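Local coordinates for glycerol dehydrogenase (PDB 1TA9), which catalyses the NAD(+)-dependent oxidation of glycerol to dihydroxyacetone, probably with zinc as its cofactor, and serves the assimilation of glycerol, at residues Thr249-Gly253 with Phe306-Leu311. Numbering follows the deposited sequence.
Sequences TSFAG and FENGGL
A type I beta turn, Ser250-Gly253, packs against the chain leaving helix 289-307, with Ser250, Phe251 and Ala252 opposite Gly309, Glu307 and Asn308 (CA separations 5.1, 4.9 and 5.2 Å). Gly309 (phi/psi -109/-103) and the extended Gly310 (171/167) carry that chain onward. Gly253 N closes the turn on Ser250 O (3.0 Å), with Gly253 at 100/5. Ser250, rotamer p, forms an ST turn: its OG accepts from Ala252 N at 3.0 Å. One direct hydrogen bond joins the segments, Phe251 N to Gly309 O (3.0 Å). A water bridges them, donating to Phe251 O (2.8 Å) and Glu307 OE1 (2.5 Å); the Glu307 side chain, extended (tt), also hydrogen-bonds through its carboxylate to Ser187 OG and Asn207 ND2.

Apolar packing centres on Phe251, whose chi1 of -99° lays the ring beside Gly310 and Leu311. Leu311 (mt) sets CG over one face, a CH-pi contact 4.1 Å from the centroid, with CD1 3.7 Å from Phe251 CE2. Phe251 CD2 meets the edge of the Phe306 ring at CE1 (4.2 Å).

In the helical domain of this iron-containing alcohol dehydrogenase fold, the contact borders the active site: the Leu311 side chain comes within about 4 Å of bound glycerol, that of Phe306 within about 4 Å of the potassium ion (nearest atoms). It ties the loop between helices 223-245 and 258-284 to helix 289-307, with Phe251 against Leu188, a probable NAD(+)-binding residue on strand 188-192, and Ala252 on strand 64-67.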
loop_
_atom_site.group_PDB
_atom_site.type_symbol
_atom_site.label_atom_id
_atom_site.label_comp_id
_atom_site.label_asym_id
_atom_site.label_seq_id
_atom_site.Cartn_x
_atom_site.Cartn_y
_atom_site.Cartn_z
ATOM N N THR B 249 -30.131 -11.530 19.077
ATOM C CA THR B 249 -29.812 -12.723 19.853
ATOM C C THR B 249 -29.282 -13.813 18.927
ATOM O O THR B 249 -29.811 -14.023 17.838
ATOM C CB THR B 249 -31.057 -13.240 20.586
ATOM O OG1 THR B 249 -31.542 -12.217 21.464
ATOM C CG2 THR B 249 -30.723 -14.484 21.392
ATOM N N SER B 250 -28.233 -14.504 19.364
ATOM C CA SER B 250 -27.624 -15.561 18.567
ATOM C C SER B 250 -28.451 -16.835 18.614
ATOM O O SER B 250 -29.389 -16.953 19.403
ATOM C CB SER B 250 -26.224 -15.878 19.093
ATOM O OG SER B 250 -26.312 -16.624 20.298
ATOM N N PHE B 251 -28.091 -17.795 17.769
ATOM C CA PHE B 251 -28.796 -19.068 17.752
ATOM C C PHE B 251 -28.360 -19.925 18.936
ATOM O O PHE B 251 -28.813 -21.058 19.093
ATOM C CB PHE B 251 -28.551 -19.799 16.431
ATOM C CG PHE B 251 -29.669 -19.632 15.433
ATOM C CD1 PHE B 251 -30.148 -18.366 15.112
ATOM C CD2 PHE B 251 -30.258 -20.741 14.838
ATOM C CE1 PHE B 251 -31.201 -18.204 14.214
ATOM C CE2 PHE B 251 -31.313 -20.590 13.936
ATOM C CZ PHE B 251 -31.784 -19.318 13.626
ATOM N N ALA B 252 -27.472 -19.372 19.762
ATOM C CA ALA B 252 -26.991 -20.055 20.962
ATOM C C ALA B 252 -27.830 -19.565 22.141
ATOM O O ALA B 252 -27.732 -20.089 23.253
ATOM C CB ALA B 252 -25.516 -19.747 21.203
ATOM N N GLY B 253 -28.639 -18.536 21.892
ATOM C CA GLY B 253 -29.517 -18.009 22.923
ATOM C C GLY B 253 -29.100 -16.753 23.667
ATOM O O GLY B 253 -29.782 -16.344 24.608
ATOM N N PHE B 306 -22.487 -20.739 12.411
ATOM C CA PHE B 306 -23.868 -20.302 12.272
ATOM C C PHE B 306 -24.644 -20.380 13.591
ATOM O O PHE B 306 -25.370 -19.453 13.938
ATOM C CB PHE B 306 -24.576 -21.103 11.160
ATOM C CG PHE B 306 -25.435 -22.239 11.653
ATOM C CD1 PHE B 306 -26.679 -21.994 12.232
ATOM C CD2 PHE B 306 -25.008 -23.556 11.518
ATOM C CE1 PHE B 306 -27.485 -23.047 12.667
ATOM C CE2 PHE B 306 -25.809 -24.614 11.950
ATOM C CZ PHE B 306 -27.049 -24.357 12.527
ATOM N N GLU B 307 -24.476 -21.465 14.339
ATOM C CA GLU B 307 -25.216 -21.608 15.589
ATOM C C GLU B 307 -24.796 -20.599 16.659
ATOM O O GLU B 307 -25.628 -20.135 17.446
ATOM C CB GLU B 307 -25.088 -23.037 16.133
ATOM C CG GLU B 307 -26.028 -23.321 17.301
ATOM C CD GLU B 307 -26.080 -24.791 17.700
ATOM O OE1 GLU B 307 -26.888 -25.131 18.589
ATOM O OE2 GLU B 307 -25.321 -25.608 17.135
ATOM N N ASN B 308 -23.512 -20.256 16.688
ATOM C CA ASN B 308 -23.022 -19.296 17.663
ATOM C C ASN B 308 -23.186 -17.877 17.169
ATOM O O ASN B 308 -23.017 -16.914 17.922
ATOM C CB ASN B 308 -21.578 -19.611 18.014
ATOM C CG ASN B 308 -21.479 -20.822 18.910
ATOM O OD1 ASN B 308 -21.931 -20.788 20.057
ATOM N ND2 ASN B 308 -20.919 -21.908 18.389
ATOM N N GLY B 309 -23.523 -17.769 15.889
ATOM C CA GLY B 309 -23.789 -16.481 15.285
ATOM C C GLY B 309 -25.293 -16.527 15.083
ATOM O O GLY B 309 -26.060 -16.383 16.039
ATOM N N GLY B 310 -25.724 -16.767 13.848
ATOM C CA GLY B 310 -27.146 -16.857 13.591
ATOM C C GLY B 310 -27.502 -16.909 12.121
ATOM O O GLY B 310 -26.665 -16.646 11.257
ATOM N N LEU B 311 -28.753 -17.266 11.849
ATOM C CA LEU B 311 -29.263 -17.324 10.489
ATOM C C LEU B 311 -29.959 -15.993 10.234
ATOM O O LEU B 311 -30.387 -15.315 11.173
ATOM C CB LEU B 311 -30.267 -18.474 10.331
ATOM C CG LEU B 311 -29.746 -19.892 10.577
ATOM C CD1 LEU B 311 -30.858 -20.905 10.315
ATOM C CD2 LEU B 311 -28.548 -20.158 9.664
HETATM O O HOH W 1 -28.408 -23.658 19.918
#